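Local coordinates for protein UDP-N-Acetylglucosamine 2-Epimerase (Thermus thermophilus, PDB 1V4V) that probably interconverts UDP-N-acetylglucosamine and UDP-N-acetylmannosamine by inverting the configuration at C2 of the sugar, at residues E59-Q67 with R78-E89; E168-Q176 with W363-W374. One frame throughout, in Å; residues are numbered along the deposited sequence.

Contact 1 (E59-Q67 with R78-E89); sequences EDRNLDVMQ and RILPQAARALKE
Glu89 OE2 is gripped end-on by both terminal nitrogens of Arg61, at 2.7 Å from NH1 and 2.8 Å from NH2. The oxygen lies close to the guanidinium plane, and the carboxylate is turned 54° from that plane. NH1 meets OE2 on its anti side, while NH2 comes from well above the carboxylate plane. With CG anti to the backbone N (chi1 -175°) and an extended chain, Arg61 crosses over the helix and lays one guanidinium face on Ala86, whose CB is 3.5 Å from NE. A water accepts from Arg61 NH2 and donates to Gln82 O.

Strand 61-62 is an edge of the parallel Rossmann-like sheet, and helix 72-89 is the helix of the crossover that leads from it to strand 94-98. Beyond the strand, the amide of Gln82 pairs with the backbone of Asp64: Asp64 N donates to Gln82 OE1 at 2.6 Å, and Gln82 NE2 returns a nearly straight bond (172°) to Asp64 O at 2.9 Å. NE2 also donates to Arg78 O, which fixes the amide's rotation. Arg78 NH2 forms a salt bridge with Asp64 OD2 at 3.5 Å, and CG of selenomethionine Met66 covers a guanidinium face. Between these polar ends, Leu63 CD2 meets Ala86 CB at 4.0 Å. Val65 CG2 touches Ile79 CD1.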
loop_
_atom_site.group_PDB
_atom_site.type_symbol
_atom_site.label_atom_id
_atom_site.label_comp_id
_atom_site.label_asym_id
_atom_site.label_seq_id
_atom_site.Cartn_x
_atom_site.Cartn_y
_atom_site.Cartn_z
ATOM N N GLU A 59 26.616 -1.836 -8.507
ATOM C CA GLU A 59 25.247 -2.271 -8.770
ATOM C C GLU A 59 25.285 -3.482 -9.687
ATOM O O GLU A 59 26.258 -3.693 -10.412
ATOM C CB GLU A 59 24.405 -1.151 -9.404
ATOM C CG GLU A 59 24.365 -1.116 -10.931
ATOM C CD GLU A 59 25.550 -0.400 -11.536
ATOM O OE1 GLU A 59 25.532 -0.152 -12.761
ATOM O OE2 GLU A 59 26.496 -0.080 -10.788
ATOM N N ASP A 60 24.225 -4.277 -9.648
ATOM C CA ASP A 60 24.132 -5.477 -10.468
ATOM C C ASP A 60 23.245 -5.267 -11.685
ATOM O O ASP A 60 23.438 -5.906 -12.717
ATOM C CB ASP A 60 23.594 -6.630 -9.623
ATOM C CG ASP A 60 24.569 -7.060 -8.548
ATOM O OD1 ASP A 60 25.568 -7.730 -8.888
ATOM O OD2 ASP A 60 24.347 -6.722 -7.369
ATOM N N ARG A 61 22.279 -4.362 -11.563
ATOM C CA ARG A 61 21.360 -4.084 -12.660
ATOM C C ARG A 61 20.757 -2.690 -12.500
ATOM O O ARG A 61 20.736 -2.141 -11.400
ATOM C CB ARG A 61 20.260 -5.148 -12.684
ATOM C CG ARG A 61 19.292 -5.046 -13.852
ATOM C CD ARG A 61 18.673 -6.403 -14.154
ATOM N NE ARG A 61 17.593 -6.321 -15.133
ATOM C CZ ARG A 61 17.091 -7.372 -15.774
ATOM N NH1 ARG A 61 17.578 -8.583 -15.543
ATOM N NH2 ARG A 61 16.096 -7.212 -16.637
ATOM N N ASN A 62 20.284 -2.120 -13.604
ATOM C CA ASN A 62 19.682 -0.790 -13.591
ATOM C C ASN A 62 18.381 -0.793 -14.379
ATOM O O ASN A 62 18.280 -1.461 -15.406
ATOM C CB ASN A 62 20.616 0.240 -14.237
ATOM C CG ASN A 62 21.983 0.285 -13.592
ATOM O OD1 ASN A 62 22.778 -0.652 -13.713
ATOM N ND2 ASN A 62 22.268 1.381 -12.901
ATOM N N LEU A 63 17.385 -0.051 -13.904
ATOM C CA LEU A 63 16.128 0.043 -14.635
ATOM C C LEU A 63 16.320 1.162 -15.655
ATOM O O LEU A 63 17.208 1.996 -15.501
ATOM C CB LEU A 63 14.970 0.387 -13.696
ATOM C CG LEU A 63 14.610 -0.656 -12.639
ATOM C CD1 LEU A 63 13.331 -0.223 -11.912
ATOM C CD2 LEU A 63 14.405 -2.018 -13.304
ATOM N N ASP A 64 15.501 1.176 -16.699
ATOM C CA ASP A 64 15.604 2.201 -17.732
ATOM C C ASP A 64 14.607 3.307 -17.401
ATOM O O ASP A 64 13.403 3.154 -17.598
ATOM C CB ASP A 64 15.307 1.580 -19.100
ATOM C CG ASP A 64 15.578 2.531 -20.245
ATOM O OD1 ASP A 64 15.753 2.049 -21.384
ATOM O OD2 ASP A 64 15.606 3.757 -20.014
ATOM N N VAL A 65 15.124 4.422 -16.892
ATOM C CA VAL A 65 14.284 5.545 -16.491
ATOM C C VAL A 65 14.580 6.826 -17.265
ATOM O O VAL A 65 15.736 7.194 -17.455
ATOM C CB VAL A 65 14.453 5.822 -14.977
ATOM C CG1 VAL A 65 13.594 6.999 -14.553
ATOM C CG2 VAL A 65 14.084 4.575 -14.183
HETATM N N MSE A 66 13.522 7.505 -17.703
HETATM C CA MSE A 66 13.664 8.754 -18.449
HETATM C C MSE A 66 14.290 9.820 -17.549
HETATM O O MSE A 66 14.166 9.760 -16.328
HETATM C CB MSE A 66 12.292 9.252 -18.929
HETATM C CG MSE A 66 11.462 8.248 -19.726
HETATM SE SE MSE A 66 9.728 8.965 -20.284
HETATM C CE MSE A 66 9.689 10.565 -19.208
ATOM N N GLN A 67 14.959 10.798 -18.151
ATOM C CA GLN A 67 15.577 11.872 -17.378
ATOM C C GLN A 67 14.578 13.008 -17.181
ATOM O O GLN A 67 14.592 13.700 -16.163
ATOM C CB GLN A 67 16.816 12.414 -18.097
ATOM C CG GLN A 67 18.109 12.246 -17.319
ATOM C CD GLN A 67 18.568 10.804 -17.247
ATOM O OE1 GLN A 67 19.526 10.484 -16.546
ATOM N NE2 GLN A 67 17.893 9.925 -17.980
ATOM N N ARG A 78 5.811 3.027 -16.191
ATOM C CA ARG A 78 7.131 2.823 -16.792
ATOM C C ARG A 78 8.006 1.919 -15.922
ATOM O O ARG A 78 8.783 1.105 -16.425
ATOM C CB ARG A 78 7.826 4.179 -16.980
ATOM C CG ARG A 78 9.266 4.093 -17.469
ATOM C CD ARG A 78 9.394 4.579 -18.899
ATOM N NE ARG A 78 10.739 4.374 -19.428
ATOM C CZ ARG A 78 11.068 4.530 -20.707
ATOM N NH1 ARG A 78 10.149 4.895 -21.591
ATOM N NH2 ARG A 78 12.313 4.310 -21.104
ATOM N N ILE A 79 7.868 2.062 -14.610
ATOM C CA ILE A 79 8.654 1.281 -13.665
ATOM C C ILE A 79 8.175 -0.148 -13.422
ATOM O O ILE A 79 8.964 -1.087 -13.444
ATOM C CB ILE A 79 8.703 1.982 -12.284
ATOM C CG1 ILE A 79 9.407 3.334 -12.403
ATOM C CG2 ILE A 79 9.360 1.074 -11.247
ATOM C CD1 ILE A 79 10.858 3.253 -12.872
ATOM N N LEU A 80 6.878 -0.309 -13.191
ATOM C CA LEU A 80 6.312 -1.607 -12.853
ATOM C C LEU A 80 6.721 -2.856 -13.644
ATOM O O LEU A 80 7.222 -3.815 -13.062
ATOM C CB LEU A 80 4.781 -1.509 -12.824
ATOM C CG LEU A 80 4.058 -2.700 -12.193
ATOM C CD1 LEU A 80 4.517 -2.868 -10.746
ATOM C CD2 LEU A 80 2.546 -2.469 -12.242
ATOM N N PRO A 81 6.517 -2.862 -14.972
ATOM C CA PRO A 81 6.881 -4.046 -15.761
ATOM C C PRO A 81 8.362 -4.397 -15.760
ATOM O O PRO A 81 8.734 -5.549 -15.542
ATOM C CB PRO A 81 6.382 -3.701 -17.167
ATOM C CG PRO A 81 5.278 -2.700 -16.913
ATOM C CD PRO A 81 5.889 -1.846 -15.829
ATOM N N GLN A 82 9.208 -3.412 -16.026
ATOM C CA GLN A 82 10.636 -3.678 -16.066
ATOM C C GLN A 82 11.188 -4.045 -14.694
ATOM O O GLN A 82 12.186 -4.749 -14.603
ATOM C CB GLN A 82 11.390 -2.482 -16.649
ATOM C CG GLN A 82 11.335 -1.216 -15.826
ATOM C CD GLN A 82 12.199 -0.124 -16.423
ATOM O OE1 GLN A 82 13.357 -0.361 -16.783
ATOM N NE2 GLN A 82 11.647 1.077 -16.530
ATOM N N ALA A 83 10.544 -3.569 -13.628
ATOM C CA ALA A 83 10.999 -3.903 -12.277
ATOM C C ALA A 83 10.668 -5.366 -11.992
ATOM O O ALA A 83 11.489 -6.104 -11.442
ATOM C CB ALA A 83 10.320 -3.005 -11.241
ATOM N N ALA A 84 9.461 -5.784 -12.365
ATOM C CA ALA A 84 9.036 -7.164 -12.154
ATOM C C ALA A 84 9.967 -8.119 -12.896
ATOM O O ALA A 84 10.370 -9.150 -12.357
ATOM C CB ALA A 84 7.606 -7.356 -12.652
ATOM N N ARG A 85 10.291 -7.770 -14.137
ATOM C CA ARG A 85 11.169 -8.600 -14.959
ATOM C C ARG A 85 12.580 -8.656 -14.389
ATOM O O ARG A 85 13.201 -9.721 -14.352
ATOM C CB ARG A 85 11.213 -8.074 -16.399
ATOM C CG ARG A 85 12.087 -8.919 -17.328
ATOM C CD ARG A 85 11.857 -8.608 -18.802
ATOM N NE ARG A 85 12.021 -7.192 -19.115
ATOM C CZ ARG A 85 11.021 -6.313 -19.159
ATOM N NH1 ARG A 85 9.778 -6.701 -18.914
ATOM N NH2 ARG A 85 11.267 -5.045 -19.445
ATOM N N ALA A 86 13.086 -7.509 -13.943
ATOM C CA ALA A 86 14.427 -7.447 -13.374
ATOM C C ALA A 86 14.544 -8.298 -12.112
ATOM O O ALA A 86 15.532 -9.007 -11.927
ATOM C CB ALA A 86 14.808 -5.988 -13.066
ATOM N N LEU A 87 13.540 -8.238 -11.242
ATOM C CA LEU A 87 13.593 -9.005 -10.005
ATOM C C LEU A 87 13.511 -10.506 -10.265
ATOM O O LEU A 87 14.141 -11.301 -9.568
ATOM C CB LEU A 87 12.464 -8.575 -9.060
ATOM C CG LEU A 87 12.560 -7.111 -8.605
ATOM C CD1 LEU A 87 11.355 -6.762 -7.744
ATOM C CD2 LEU A 87 13.866 -6.897 -7.824
ATOM N N LYS A 88 12.743 -10.881 -11.280
ATOM C CA LYS A 88 12.576 -12.282 -11.634
ATOM C C LYS A 88 13.852 -12.815 -12.289
ATOM O O LYS A 88 14.319 -13.908 -11.961
ATOM C CB LYS A 88 11.386 -12.432 -12.585
ATOM C CG LYS A 88 10.906 -13.859 -12.786
ATOM C CD LYS A 88 9.727 -13.898 -13.750
ATOM C CE LYS A 88 9.233 -15.318 -13.972
ATOM N NZ LYS A 88 8.134 -15.370 -14.984
ATOM N N GLU A 89 14.416 -12.034 -13.206
ATOM C CA GLU A 89 15.634 -12.430 -13.908
ATOM C C GLU A 89 16.853 -12.465 -12.986
ATOM O O GLU A 89 17.800 -13.214 -13.227
ATOM C CB GLU A 89 15.890 -11.495 -15.092
ATOM C CG GLU A 89 14.845 -11.608 -16.197
ATOM C CD GLU A 89 15.126 -10.701 -17.383
ATOM O OE1 GLU A 89 14.348 -10.743 -18.359
ATOM O OE2 GLU A 89 16.121 -9.950 -17.346
HETATM O O HOH W 1 14.029 -5.230 -16.530
#

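Contact 2 (E168-Q176 with W363-W374); sequences EEGILVTGQ and WRLGLGPRPEDW
Leu172, Val173 and Trp374 have the most surface buried here, and Val173 links to the C-terminal tail through its backbone: Trp374 N donates to Val173 O at 2.8 Å, with an angle of 165° at the hydrogen. The indole CG of Trp374 is anti to the backbone N (chi1 167°), which sets the six-membered ring beside Gly175, CE3 lying 3.6 Å from Gly175 CA. Val173 CG1 approaches the same ring at its edge, 4.1 Å from CE3.

Leu172 turns its two methyls to different partners. CD2 meets Pro371 CG at 3.7 Å, the side chains crossing at about a right angle, while CD1 lies over one face of the Arg370 guanidinium, 3.5 Å from NH1. In one of two modelled conformers, Asp373 OD1 accepts from Val173 N and Arg370 NH1 from opposite faces of its carboxylate; OD1 and Leu172 CD1 are too close to interpret, so the placement of either group there is uncertain. One water accepts from Arg370 NE and donates to Ile171 O.

At the other end, Arg364 grips Glu169 with two nitrogens, NH2 to OE1 at 2.7 Å and NH1 to OE2 at 2.6 Å, the two planes 56° apart. Glu169 O faces the edge of Trp363, 3.6 Å from CH2.

Arg364 closes helix 353-364, which ends in a Schellman motif at Gly366; Arg364 NE also forms a salt bridge with Asp148 OD2. The tail doubles back on the helix and follows edge strand 171-173 in the same direction, and Leu172 of that strand also packs on Met356 of the helix and on Phe151 of the adjacent strand 149-152.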
loop_
_atom_site.group_PDB
_atom_site.type_symbol
_atom_site.label_atom_id
_atom_site.label_comp_id
_atom_site.label_asym_id
_atom_site.label_seq_id
_atom_site.Cartn_x
_atom_site.Cartn_y
_atom_site.Cartn_z
ATOM N N GLU A 168 2.527 -7.868 14.855
ATOM C CA GLU A 168 3.759 -7.801 15.636
ATOM C C GLU A 168 4.930 -8.548 15.007
ATOM O O GLU A 168 6.022 -8.000 14.868
ATOM C CB GLU A 168 3.514 -8.361 17.040
ATOM C CG GLU A 168 2.873 -7.386 18.008
ATOM C CD GLU A 168 3.885 -6.453 18.646
ATOM O OE1 GLU A 168 3.463 -5.523 19.365
ATOM O OE2 GLU A 168 5.101 -6.656 18.438
ATOM N N GLU A 169 4.699 -9.801 14.631
ATOM C CA GLU A 169 5.749 -10.629 14.047
ATOM C C GLU A 169 6.312 -10.033 12.762
ATOM O O GLU A 169 7.421 -10.363 12.350
ATOM C CB GLU A 169 5.211 -12.039 13.774
ATOM C CG GLU A 169 4.408 -12.167 12.491
ATOM C CD GLU A 169 5.246 -12.681 11.336
ATOM O OE1 GLU A 169 4.837 -12.495 10.171
ATOM O OE2 GLU A 169 6.310 -13.285 11.596
ATOM N N GLY A 170 5.544 -9.152 12.133
ATOM C CA GLY A 170 5.993 -8.541 10.898
ATOM C C GLY A 170 6.710 -7.216 11.078
ATOM O O GLY A 170 6.974 -6.519 10.097
ATOM N N ILE A 171 7.019 -6.859 12.322
ATOM C CA ILE A 171 7.709 -5.599 12.598
ATOM C C ILE A 171 8.926 -5.817 13.491
ATOM O O ILE A 171 8.855 -6.543 14.482
ATOM C CB ILE A 171 6.789 -4.595 13.321
ATOM C CG1 ILE A 171 5.507 -4.378 12.514
ATOM C CG2 ILE A 171 7.526 -3.271 13.525
ATOM C CD1 ILE A 171 4.434 -3.632 13.272
ATOM N N LEU A 172 10.033 -5.177 13.129
ATOM C CA LEU A 172 11.277 -5.254 13.894
ATOM C C LEU A 172 11.771 -3.823 14.107
ATOM O O LEU A 172 11.912 -3.076 13.147
ATOM C CB LEU A 172 12.335 -6.044 13.116
ATOM C CG LEU A 172 13.726 -6.173 13.750
ATOM C CD1 LEU A 172 13.648 -7.067 14.978
ATOM C CD2 LEU A 172 14.699 -6.773 12.744
ATOM N N VAL A 173 12.006 -3.432 15.356
ATOM C CA VAL A 173 12.509 -2.086 15.640
ATOM C C VAL A 173 14.024 -2.198 15.524
ATOM O O VAL A 173 14.661 -2.913 16.293
ATOM C CB VAL A 173 12.124 -1.619 17.058
ATOM C CG1 VAL A 173 12.711 -0.247 17.329
ATOM C CG2 VAL A 173 10.612 -1.566 17.188
ATOM N N THR A 174 14.598 -1.478 14.565
ATOM C CA THR A 174 16.028 -1.569 14.304
ATOM C C THR A 174 16.884 -0.357 14.649
ATOM O O THR A 174 18.095 -0.486 14.808
ATOM C CB THR A 174 16.271 -1.855 12.816
ATOM O OG1 THR A 174 15.810 -0.733 12.048
ATOM C CG2 THR A 174 15.514 -3.105 12.376
ATOM N N GLY A 175 16.261 0.809 14.769
ATOM C CA GLY A 175 17.030 2.019 14.997
ATOM C C GLY A 175 17.354 2.475 13.582
ATOM O O GLY A 175 16.959 1.804 12.628
ATOM N N GLN A 176 18.074 3.581 13.416
ATOM C CA GLN A 176 18.373 4.064 12.071
ATOM C C GLN A 176 19.659 3.542 11.437
ATOM O O GLN A 176 20.726 3.582 12.048
ATOM C CB GLN A 176 18.394 5.595 12.068
ATOM C CG GLN A 176 17.089 6.222 12.527
ATOM C CD GLN A 176 16.994 7.695 12.173
ATOM O OE1 GLN A 176 16.295 8.464 12.837
ATOM N NE2 GLN A 176 17.690 8.095 11.112
ATOM N N TRP A 363 16.296 -14.413 8.912
ATOM C CA TRP A 363 15.280 -15.091 9.707
ATOM C C TRP A 363 14.059 -15.438 8.855
ATOM O O TRP A 363 13.522 -16.543 8.950
ATOM C CB TRP A 363 14.869 -14.204 10.883
ATOM C CG TRP A 363 13.631 -14.658 11.587
ATOM C CD1 TRP A 363 13.419 -15.870 12.181
ATOM C CD2 TRP A 363 12.433 -13.899 11.783
ATOM N NE1 TRP A 363 12.164 -15.910 12.736
ATOM C CE2 TRP A 363 11.536 -14.713 12.507
ATOM C CE3 TRP A 363 12.031 -12.606 11.417
ATOM C CZ2 TRP A 363 10.258 -14.279 12.875
ATOM C CZ3 TRP A 363 10.759 -12.174 11.783
ATOM C CH2 TRP A 363 9.888 -13.011 12.507
ATOM N N ARG A 364 13.621 -14.492 8.028
ATOM C CA ARG A 364 12.474 -14.719 7.158
ATOM C C ARG A 364 12.777 -15.809 6.143
ATOM O O ARG A 364 11.883 -16.552 5.734
ATOM C CB ARG A 364 12.090 -13.435 6.415
ATOM C CG ARG A 364 11.325 -12.429 7.255
ATOM C CD ARG A 364 10.121 -13.093 7.900
ATOM N NE ARG A 364 9.001 -12.177 8.057
ATOM C CZ ARG A 364 7.933 -12.431 8.804
ATOM N NH1 ARG A 364 7.845 -13.577 9.464
ATOM N NH2 ARG A 364 6.952 -11.542 8.883
ATOM N N LEU A 365 14.039 -15.893 5.735
ATOM C CA LEU A 365 14.466 -16.888 4.762
ATOM C C LEU A 365 14.884 -18.196 5.435
ATOM O O LEU A 365 15.402 -19.101 4.779
ATOM C CB LEU A 365 15.626 -16.340 3.924
ATOM C CG LEU A 365 15.303 -15.142 3.023
ATOM C CD1 LEU A 365 16.576 -14.618 2.389
ATOM C CD2 LEU A 365 14.305 -15.558 1.950
ATOM N N GLY A 366 14.661 -18.283 6.744
ATOM C CA GLY A 366 15.005 -19.483 7.489
ATOM C C GLY A 366 16.491 -19.782 7.582
ATOM O O GLY A 366 16.894 -20.946 7.567
ATOM N N LEU A 367 17.307 -18.738 7.682
ATOM C CA LEU A 367 18.755 -18.901 7.779
ATOM C C LEU A 367 19.291 -18.347 9.094
ATOM O O LEU A 367 20.453 -17.950 9.179
ATOM C CB LEU A 367 19.453 -18.195 6.613
ATOM C CG LEU A 367 19.228 -18.740 5.202
ATOM C CD1 LEU A 367 19.973 -17.877 4.195
ATOM C CD2 LEU A 367 19.715 -20.181 5.123
ATOM N N GLY A 368 18.441 -18.319 10.115
ATOM C CA GLY A 368 18.862 -17.806 11.406
ATOM C C GLY A 368 17.695 -17.385 12.276
ATOM O O GLY A 368 16.560 -17.324 11.803
ATOM N N PRO A 369 17.942 -17.089 13.561
ATOM C CA PRO A 369 16.906 -16.670 14.510
ATOM C C PRO A 369 16.542 -15.189 14.382
ATOM O O PRO A 369 17.288 -14.409 13.790
ATOM C CB PRO A 369 17.540 -16.991 15.857
ATOM C CG PRO A 369 18.974 -16.652 15.610
ATOM C CD PRO A 369 19.238 -17.261 14.246
ATOM N N ARG A 370 15.394 -14.811 14.940
ATOM C CA ARG A 370 14.942 -13.422 14.894
ATOM C C ARG A 370 15.776 -12.564 15.831
ATOM O O ARG A 370 15.860 -12.839 17.028
ATOM C CB ARG A 370 13.470 -13.316 15.308
ATOM C CG ARG A 370 12.944 -11.881 15.368
ATOM C CD ARG A 370 11.509 -11.836 15.879
ATOM N NE ARG A 370 10.963 -10.479 15.928
ATOM C CZ ARG A 370 11.440 -9.497 16.690
ATOM N NH1 ARG A 370 10.872 -8.298 16.667
ATOM N NH2 ARG A 370 12.486 -9.707 17.479
ATOM N N PRO A 371 16.404 -11.505 15.298
ATOM C CA PRO A 371 17.224 -10.628 16.136
ATOM C C PRO A 371 16.343 -9.896 17.138
ATOM O O PRO A 371 15.131 -9.801 16.949
ATOM C CB PRO A 371 17.861 -9.684 15.119
ATOM C CG PRO A 371 16.782 -9.549 14.087
ATOM C CD PRO A 371 16.318 -10.987 13.921
ATOM N N GLU A 372 16.948 -9.392 18.208
ATOM C CA GLU A 372 16.199 -8.658 19.219
ATOM C C GLU A 372 16.078 -7.203 18.778
ATOM O O GLU A 372 16.975 -6.670 18.129
ATOM C CB GLU A 372 16.910 -8.735 20.573
ATOM C CG GLU A 372 17.100 -10.152 21.092
ATOM C CD GLU A 372 17.681 -10.191 22.493
ATOM O OE1 GLU A 372 18.773 -9.617 22.705
ATOM O OE2 GLU A 372 17.047 -10.800 23.383
ATOM N N ASP A 373 14.965 -6.570 19.133
ATOM C CA ASP A 373 14.722 -5.174 18.774
ATOM C C ASP A 373 15.672 -4.208 19.474
ATOM O O ASP A 373 16.059 -4.420 20.624
ATOM C CB ASP A 373 13.292 -4.764 19.139
ATOM C CG ASP A 373 12.241 -5.510 18.347
ATOM O OD1 ASP A 373 12.422 -5.677 17.126
ATOM O OD2 ASP A 373 11.220 -5.910 18.945
ATOM N N TRP A 374 16.028 -3.142 18.767
ATOM C CA TRP A 374 16.886 -2.104 19.322
ATOM C C TRP A 374 16.051 -1.410 20.391
ATOM O O TRP A 374 14.852 -1.204 20.209
ATOM C CB TRP A 374 17.272 -1.097 18.233
ATOM C CG TRP A 374 17.905 0.172 18.751
ATOM C CD1 TRP A 374 19.169 0.321 19.251
ATOM C CD2 TRP A 374 17.293 1.469 18.811
ATOM N NE1 TRP A 374 19.382 1.635 19.617
ATOM C CE2 TRP A 374 18.247 2.358 19.358
ATOM C CE3 TRP A 374 16.032 1.965 18.455
ATOM C CZ2 TRP A 374 17.977 3.717 19.559
ATOM C CZ3 TRP A 374 15.762 3.319 18.653
ATOM C CH2 TRP A 374 16.734 4.179 19.202
HETATM O O HOH W 2 7.604 -7.961 16.914
HETATM O O HOH W 3 9.023 -5.179 16.957
HETATM O O HOH W 4 8.841 -9.412 14.854
#

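In the fold
Contacts 1 and 2 lie at the two outermost strands, 61-62 and 171-173, of one seven-stranded parallel sheet, their centres about 28 Å apart and their nearest atoms about 12 Å apart. Contact 1 is local in sequence and the more superficial, with 4 of 12 touching residues buried; an apolar seam is flanked by salt bridges and a side-chain amide bonded to backbone, and the helix's Leu80, Pro81 and Ala84 pack on the second subunit. Contact 2 spans 187 residues and is more enclosed, with 7 of 13 buried. Both have salt bridges and bridging water; contact 2 adds a direct backbone bond and tryptophan rings. It also brings the chain's C-terminal end back to this sheet, consistent with the two-domain GT-B fold.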